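Local coordinates for protein photosystem II stability/assembly factor HCF136 (Cyanidioschyzon merolae, PDB 5OJ3) that is probably essential for photosystem II biogenesis, being required for assembly of an early intermediate that includes D2 and cytochrome b559, at residues S274-V279 with I317-N322; H280-A285 with W296-D301. One frame throughout, in Å; residues are numbered along the deposited sequence.

Interaction 1: residues S274-V279 with I317-N322; sequences SVSRDV and IGFIQN
In this seven-bladed beta-propeller, residues 274-279 and 317-322 bring together the inner strands of two successive blades. Strands 275-277 and 314-319 run in the same direction, their short segments 3° from parallel with axes 7.1 Å apart, too far for a backbone ladder, so that side chains fill the space between these strands. The tight part is centred on F319. With CG anti to its own carbonyl carbon, the phenyl ring reaches across to 274-279 and puts one face under D278, whose CB stands 4.1 Å from the ring centroid in a CH-pi contact displaced toward the CE1 rim. S276 OG meets the same ring obliquely, 3.9 Å from F319 CD1, and also lies against the CA of G318, where no side chain intervenes. I284 and A324 also touch this side chain. An alanine here would remove the ring face under D278 CB and the ring atoms beside S276 OG, and would probably loosen the packing between the two blades.

D278 is itself well anchored: its CG is anti to the backbone N (chi1 174°), and its carboxylate accepts from A324 N through OD1 and from H280 N through OD2, which probably stabilises its charged form. These bonds fix the group whose CB rests on the phenyl face.

The ends are looser. At the corner of the chain, S274 OG takes only a weak, 3.5 Å hydrogen bond from I317 N. At the other end V279 and N322 are exposed, and Q321 and N322, both with positive phi, curl the chain back toward 274-279. There V279 N donates to N322 O over 3.0 Å, the donor standing above the carbonyl plane.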
ATOM      1  N   SER A 274       5.537   4.451  -0.090  1.00 59.72           N
ATOM      2  CA  SER A 274       5.122   3.062  -0.293  1.00 58.63           C
ATOM      3  C   SER A 274       5.127   2.287   1.026  1.00 55.93           C
ATOM      4  O   SER A 274       5.782   1.253   1.177  1.00 55.16           O
ATOM      5  CB  SER A 274       6.008   2.373  -1.335  1.00 58.65           C
ATOM      6  OG  SER A 274       5.768   0.977  -1.366  1.00 57.93           O
ATOM      7  N   VAL A 275       4.374   2.808   1.976  1.00 50.16           N
ATOM      8  CA  VAL A 275       4.291   2.221   3.305  1.00 46.72           C
ATOM      9  C   VAL A 275       3.086   1.299   3.349  1.00 44.52           C
ATOM     10  O   VAL A 275       1.996   1.647   2.880  1.00 46.85           O
ATOM     11  CB  VAL A 275       4.193   3.312   4.385  1.00 49.08           C
ATOM     12  CG1 VAL A 275       4.435   2.719   5.771  1.00 46.16           C
ATOM     13  CG2 VAL A 275       5.163   4.428   4.083  1.00 51.45           C
ATOM     14  N   SER A 276       3.286   0.121   3.925  1.00 39.76           N
ATOM     15  CA  SER A 276       2.242  -0.880   4.053  1.00 38.48           C
ATOM     16  C   SER A 276       2.377  -1.527   5.417  1.00 36.64           C
ATOM     17  O   SER A 276       3.468  -1.569   5.996  1.00 36.22           O
ATOM     18  CB  SER A 276       2.312  -1.938   2.949  1.00 38.11           C
ATOM     19  OG  SER A 276       3.459  -2.753   3.099  1.00 37.20           O
ATOM     20  N   ARG A 277       1.261  -2.043   5.916  1.00 37.64           N
ATOM     21  CA  ARG A 277       1.218  -2.684   7.217  1.00 37.62           C
ATOM     22  C   ARG A 277       0.977  -4.178   7.062  1.00 39.46           C
ATOM     23  O   ARG A 277       0.170  -4.617   6.234  1.00 38.95           O
ATOM     24  CB  ARG A 277       0.131  -2.075   8.114  1.00 35.64           C
ATOM     25  CG  ARG A 277       0.289  -2.518   9.558  1.00 34.11           C
ATOM     26  CD  ARG A 277      -0.512  -1.653  10.492  1.00 35.11           C
ATOM     27  NE  ARG A 277      -0.770  -2.275  11.774  1.00 36.77           N
ATOM     28  CZ  ARG A 277      -1.539  -3.333  11.980  1.00 37.79           C
ATOM     29  NH1 ARG A 277      -2.207  -3.896  10.990  1.00 39.23           N
ATOM     30  NH2 ARG A 277      -1.679  -3.785  13.208  1.00 36.09           N
ATOM     31  N   ASP A 278       1.673  -4.946   7.884  1.00 45.43           N
ATOM     32  CA  ASP A 278       1.654  -6.392   7.868  1.00 50.14           C
ATOM     33  C   ASP A 278       0.456  -6.905   8.670  1.00 54.18           C
ATOM     34  O   ASP A 278      -0.219  -6.158   9.385  1.00 56.33           O
ATOM     35  CB  ASP A 278       2.984  -6.892   8.449  1.00 52.79           C
ATOM     36  CG  ASP A 278       3.047  -8.385   8.614  1.00 59.14           C
ATOM     37  OD1 ASP A 278       3.514  -9.063   7.682  1.00 61.83           O
ATOM     38  OD2 ASP A 278       2.642  -8.879   9.686  1.00 62.06           O
ATOM     39  N   VAL A 279       0.183  -8.205   8.536  1.00 59.31           N
ATOM     40  CA  VAL A 279      -0.969  -8.779   9.207  1.00 59.86           C
ATOM     41  C   VAL A 279      -0.747  -8.855  10.710  1.00 55.77           C
ATOM     42  O   VAL A 279      -1.716  -8.910  11.477  1.00 40.82           O
ATOM     43  CB  VAL A 279      -1.288 -10.153   8.589  1.00 41.46           C
ATOM     44  CG1 VAL A 279      -0.472 -11.260   9.240  1.00 42.17           C
ATOM     45  CG2 VAL A 279      -2.765 -10.432   8.653  1.00 44.78           C
ATOM     46  N   ILE A 317       7.758  -1.576  -2.673  1.00 41.30           N
ATOM     47  CA  ILE A 317       8.078  -2.611  -1.699  1.00 38.31           C
ATOM     48  C   ILE A 317       6.828  -2.954  -0.895  1.00 38.20           C
ATOM     49  O   ILE A 317       5.927  -2.121  -0.728  1.00 38.98           O
ATOM     50  CB  ILE A 317       9.242  -2.168  -0.792  1.00 34.19           C
ATOM     51  CG1 ILE A 317       9.770  -3.343   0.033  1.00 32.25           C
ATOM     52  CG2 ILE A 317       8.831  -1.004   0.106  1.00 33.06           C
ATOM     53  CD1 ILE A 317      11.201  -3.174   0.513  1.00 31.30           C
ATOM     54  N   GLY A 318       6.766  -4.186  -0.401  1.00 36.90           N
ATOM     55  CA  GLY A 318       5.627  -4.646   0.374  1.00 36.81           C
ATOM     56  C   GLY A 318       5.854  -6.068   0.835  1.00 40.32           C
ATOM     57  O   GLY A 318       6.894  -6.678   0.559  1.00 43.76           O
ATOM     58  N   PHE A 319       4.852  -6.600   1.531  1.00 39.73           N
ATOM     59  CA  PHE A 319       4.905  -7.957   2.059  1.00 39.13           C
ATOM     60  C   PHE A 319       4.163  -8.923   1.142  1.00 40.14           C
ATOM     61  O   PHE A 319       3.182  -8.558   0.491  1.00 42.43           O
ATOM     62  CB  PHE A 319       4.303  -8.032   3.468  1.00 37.79           C
ATOM     63  CG  PHE A 319       5.030  -7.201   4.492  1.00 36.29           C
ATOM     64  CD1 PHE A 319       4.500  -6.009   4.964  1.00 36.74           C
ATOM     65  CD2 PHE A 319       6.271  -7.608   4.958  1.00 36.06           C
ATOM     66  CE1 PHE A 319       5.182  -5.256   5.909  1.00 36.47           C
ATOM     67  CE2 PHE A 319       6.956  -6.860   5.897  1.00 35.10           C
ATOM     68  CZ  PHE A 319       6.413  -5.682   6.372  1.00 35.58           C
ATOM     69  N   ILE A 320       4.645 -10.166   1.099  1.00 41.15           N
ATOM     70  CA  ILE A 320       3.998 -11.205   0.300  1.00 47.78           C
ATOM     71  C   ILE A 320       2.684 -11.597   0.965  1.00 41.70           C
ATOM     72  O   ILE A 320       2.671 -12.118   2.090  1.00 41.74           O
ATOM     73  CB  ILE A 320       4.919 -12.418   0.118  1.00 51.83           C
ATOM     74  CG1 ILE A 320       5.946 -12.147  -0.985  1.00 42.10           C
ATOM     75  CG2 ILE A 320       4.115 -13.669  -0.212  1.00 56.33           C
ATOM     76  CD1 ILE A 320       7.230 -12.928  -0.832  1.00 43.00           C
ATOM     77  N   GLN A 321       1.577 -11.358   0.258  1.00 46.37           N
ATOM     78  CA  GLN A 321       0.212 -11.491   0.780  1.00 49.12           C
ATOM     79  C   GLN A 321       0.131 -11.058   2.242  1.00 49.94           C
ATOM     80  O   GLN A 321      -0.356 -11.776   3.117  1.00 52.29           O
ATOM     81  CB  GLN A 321      -0.344 -12.906   0.558  1.00 51.84           C
ATOM     82  CG  GLN A 321       0.585 -14.082   0.806  1.00 53.12           C
ATOM     83  CD  GLN A 321      -0.044 -15.403   0.394  1.00 54.24           C
ATOM     84  OE1 GLN A 321      -1.258 -15.494   0.212  1.00 56.80           O
ATOM     85  NE2 GLN A 321       0.782 -16.429   0.231  1.00 55.80           N
ATOM     86  N   ASN A 322       0.631  -9.843   2.484  1.00 47.46           N
ATOM     87  CA  ASN A 322       0.441  -9.110   3.736  1.00 47.96           C
ATOM     88  C   ASN A 322       0.949  -9.877   4.954  1.00 51.56           C
ATOM     89  O   ASN A 322       0.380  -9.788   6.040  1.00 50.22           O
ATOM     90  CB  ASN A 322      -1.029  -8.732   3.925  1.00 50.82           C
ATOM     91  CG  ASN A 322      -1.606  -8.024   2.717  1.00 54.00           C
ATOM     92  OD1 ASN A 322      -0.917  -7.255   2.046  1.00 55.28           O
ATOM     93  ND2 ASN A 322      -2.876  -8.282   2.430  1.00 54.75           N
TER

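Interaction 2: residues H280-A285 with W296-D301; sequences HGNYIA and WVPGSD
Within one propeller blade, Y283 and W296 form an antiparallel hydrogen-bonded pair between strands 283-287 and 292-296, just where the second of these strands runs into a type II turn, V297-S300. Y283 N donates to W296 O almost straight, at 174° and in the carbonyl plane, while W296 N returns a bond to Y283 O from above the plane of that carbonyl.

Both side chains leave the same face of the sheet and lie alongside each other, pointing the same way. Their first torsions differ: Y283 has CG anti to its carbonyl carbon, whereas W296 has CG anti to its backbone N. The rings meet rim to rim instead of stacking, with planes at 42° and centroids 5.8 Å apart. W296 CE3 sits at the tyrosine edge, in the plane of that ring and next to CD2. Beyond this pair, W303 meets the indole, I232 touches both aromatic side chains, and the Y283 hydroxyl is hydrogen-bonded to E224.

N282 and V297 likewise run side by side, and P298 crosses the asparagine at about a right angle. N282 OD1 is brought to 3.2 Å from both V297 CB and P298 CD, a van der Waals contact of the amide oxygen with carbon. P298 N lies over one face of the indole near its rim.

P298 and G299 occupy the central turn positions, G299 with positive phi. The turn is tied at its end: V297 O accepts from S300 N and OG, and W296 NE1 donates to S300 O over 2.8 Å.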
ATOM      1  N   HIS A 280       0.508  -8.858  11.156  1.00 47.03           N
ATOM      2  CA  HIS A 280       0.856  -8.838  12.571  1.00 46.39           C
ATOM      3  C   HIS A 280       1.303  -7.462  13.050  1.00 41.91           C
ATOM      4  O   HIS A 280       1.884  -7.352  14.135  1.00 40.95           O
ATOM      5  CB  HIS A 280       1.939  -9.882  12.870  1.00 47.51           C
ATOM      6  CG  HIS A 280       1.616 -11.249  12.351  1.00 52.27           C
ATOM      7  ND1 HIS A 280       2.234 -11.794  11.246  1.00 49.60           N
ATOM      8  CD2 HIS A 280       0.735 -12.181  12.787  1.00 52.52           C
ATOM      9  CE1 HIS A 280       1.753 -13.006  11.028  1.00 53.03           C
ATOM     10  NE2 HIS A 280       0.838 -13.261  11.944  1.00 54.52           N
ATOM     11  N   GLY A 281       1.043  -6.413  12.274  1.00 38.57           N
ATOM     12  CA  GLY A 281       1.374  -5.062  12.673  1.00 36.49           C
ATOM     13  C   GLY A 281       2.764  -4.591  12.314  1.00 34.47           C
ATOM     14  O   GLY A 281       3.161  -3.506  12.756  1.00 32.82           O
ATOM     15  N   ASN A 282       3.513  -5.359  11.527  1.00 33.15           N
ATOM     16  CA  ASN A 282       4.807  -4.903  11.043  1.00 31.39           C
ATOM     17  C   ASN A 282       4.610  -3.876   9.936  1.00 32.81           C
ATOM     18  O   ASN A 282       3.657  -3.947   9.155  1.00 38.10           O
ATOM     19  CB  ASN A 282       5.645  -6.069  10.519  1.00 31.73           C
ATOM     20  CG  ASN A 282       6.017  -7.058  11.602  1.00 33.48           C
ATOM     21  OD1 ASN A 282       5.948  -6.755  12.790  1.00 36.53           O
ATOM     22  ND2 ASN A 282       6.418  -8.254  11.193  1.00 33.21           N
ATOM     23  N   TYR A 283       5.508  -2.899   9.887  1.00 33.96           N
ATOM     24  CA  TYR A 283       5.494  -1.887   8.842  1.00 35.04           C
ATOM     25  C   TYR A 283       6.721  -2.027   7.953  1.00 31.86           C
ATOM     26  O   TYR A 283       7.808  -2.386   8.415  1.00 30.09           O
ATOM     27  CB  TYR A 283       5.465  -0.478   9.439  1.00 34.30           C
ATOM     28  CG  TYR A 283       4.135  -0.048  10.007  1.00 33.83           C
ATOM     29  CD1 TYR A 283       3.100   0.363   9.181  1.00 35.21           C
ATOM     30  CD2 TYR A 283       3.917  -0.055  11.376  1.00 35.98           C
ATOM     31  CE1 TYR A 283       1.886   0.759   9.707  1.00 36.82           C
ATOM     32  CE2 TYR A 283       2.708   0.335  11.911  1.00 38.92           C
ATOM     33  CZ  TYR A 283       1.700   0.752  11.076  1.00 37.11           C
ATOM     34  OH  TYR A 283       0.490   1.141  11.611  1.00 38.95           O
ATOM     35  N   ILE A 284       6.540  -1.728   6.671  1.00 30.00           N
ATOM     36  CA  ILE A 284       7.651  -1.630   5.735  1.00 32.34           C
ATOM     37  C   ILE A 284       7.432  -0.389   4.884  1.00 38.05           C
ATOM     38  O   ILE A 284       6.294  -0.046   4.541  1.00 40.61           O
ATOM     39  CB  ILE A 284       7.806  -2.891   4.858  1.00 30.76           C
ATOM     40  CG1 ILE A 284       9.164  -2.882   4.156  1.00 31.65           C
ATOM     41  CG2 ILE A 284       6.700  -2.984   3.822  1.00 30.35           C
ATOM     42  CD1 ILE A 284       9.593  -4.235   3.652  1.00 32.03           C
ATOM     43  N   ALA A 285       8.522   0.294   4.561  1.00 40.41           N
ATOM     44  CA  ALA A 285       8.451   1.562   3.853  1.00 43.29           C
ATOM     45  C   ALA A 285       9.774   1.768   3.135  1.00 45.09           C
ATOM     46  O   ALA A 285      10.710   0.975   3.274  1.00 44.45           O
ATOM     47  CB  ALA A 285       8.149   2.718   4.811  1.00 43.43           C
ATOM     48  N   TRP A 296       9.479  -1.633  10.569  1.00 27.68           N
ATOM     49  CA  TRP A 296       9.167  -1.434  11.976  1.00 26.81           C
ATOM     50  C   TRP A 296       8.270  -2.571  12.435  1.00 30.53           C
ATOM     51  O   TRP A 296       7.223  -2.820  11.828  1.00 34.92           O
ATOM     52  CB  TRP A 296       8.473  -0.090  12.222  1.00 26.63           C
ATOM     53  CG  TRP A 296       8.235   0.204  13.676  1.00 27.42           C
ATOM     54  CD1 TRP A 296       9.127   0.734  14.563  1.00 32.05           C
ATOM     55  CD2 TRP A 296       7.036  -0.052  14.420  1.00 31.58           C
ATOM     56  NE1 TRP A 296       8.553   0.844  15.807  1.00 31.77           N
ATOM     57  CE2 TRP A 296       7.271   0.366  15.746  1.00 32.64           C
ATOM     58  CE3 TRP A 296       5.786  -0.586  14.092  1.00 27.82           C
ATOM     59  CZ2 TRP A 296       6.299   0.266  16.742  1.00 34.07           C
ATOM     60  CZ3 TRP A 296       4.825  -0.683  15.081  1.00 30.08           C
ATOM     61  CH2 TRP A 296       5.086  -0.257  16.390  1.00 32.70           C
ATOM     62  N   VAL A 297       8.678  -3.255  13.499  1.00 29.92           N
ATOM     63  CA  VAL A 297       7.851  -4.297  14.103  1.00 33.17           C
ATOM     64  C   VAL A 297       7.405  -3.775  15.464  1.00 34.66           C
ATOM     65  O   VAL A 297       8.142  -3.002  16.097  1.00 33.22           O
ATOM     66  CB  VAL A 297       8.599  -5.636  14.202  1.00 36.02           C
ATOM     67  CG1 VAL A 297       9.360  -5.919  12.910  1.00 34.60           C
ATOM     68  CG2 VAL A 297       9.517  -5.663  15.405  1.00 38.06           C
ATOM     69  N   PRO A 298       6.198  -4.114  15.919  1.00 37.42           N
ATOM     70  CA  PRO A 298       5.706  -3.583  17.196  1.00 39.62           C
ATOM     71  C   PRO A 298       6.693  -3.797  18.335  1.00 39.98           C
ATOM     72  O   PRO A 298       7.372  -4.822  18.414  1.00 40.09           O
ATOM     73  CB  PRO A 298       4.412  -4.369  17.423  1.00 41.08           C
ATOM     74  CG  PRO A 298       3.928  -4.677  16.049  1.00 38.61           C
ATOM     75  CD  PRO A 298       5.170  -4.903  15.218  1.00 36.53           C
ATOM     76  N   GLY A 299       6.784  -2.796  19.212  1.00 43.09           N
ATOM     77  CA  GLY A 299       7.645  -2.849  20.367  1.00 49.18           C
ATOM     78  C   GLY A 299       9.015  -2.228  20.187  1.00 51.59           C
ATOM     79  O   GLY A 299       9.641  -1.850  21.183  1.00 56.00           O
ATOM     80  N   SER A 300       9.498  -2.100  18.957  1.00 50.68           N
ATOM     81  CA  SER A 300      10.803  -1.496  18.740  1.00 52.97           C
ATOM     82  C   SER A 300      10.693   0.023  18.731  1.00 51.90           C
ATOM     83  O   SER A 300       9.687   0.595  18.303  1.00 50.23           O
ATOM     84  CB  SER A 300      11.418  -1.984  17.427  1.00 53.34           C
ATOM     85  OG  SER A 300      10.591  -1.668  16.321  1.00 51.88           O
ATOM     86  N   ASP A 301      11.751   0.674  19.204  1.00 54.07           N
ATOM     87  CA  ASP A 301      11.762   2.115  19.401  1.00 55.24           C
ATOM     88  C   ASP A 301      12.186   2.879  18.156  1.00 53.46           C
ATOM     89  O   ASP A 301      12.307   4.106  18.210  1.00 54.32           O
ATOM     90  CB  ASP A 301      12.685   2.479  20.570  1.00 60.35           C
ATOM     91  CG  ASP A 301      12.158   1.986  21.902  1.00 65.48           C
ATOM     92  OD1 ASP A 301      10.969   2.234  22.199  1.00 66.47           O
ATOM     93  OD2 ASP A 301      12.928   1.350  22.652  1.00 69.08           O
TER

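How the interactions relate
The centres of the two interactions lie about 11 Å apart, and the segments follow in the order 274-279, 280-285, 296-301, 317-322, so interaction 2 falls entirely between the halves of interaction 1. Strands 275-277 and 283-287 are antiparallel neighbours in one sheet, joined by a probable hydrogen bond from S276 N to I284 O (3.1 Å). Interaction 2 joins the blade's second strand, 283-287, to the end of its third, 292-296, while interaction 1 packs its inner strand against that of the next blade. I284 bridges them directly, its CG2 3.4 Å from F319 CE1. Pairing within one blade and packing against the next thus share strand 283-287 in the seven-bladed ring around the pore.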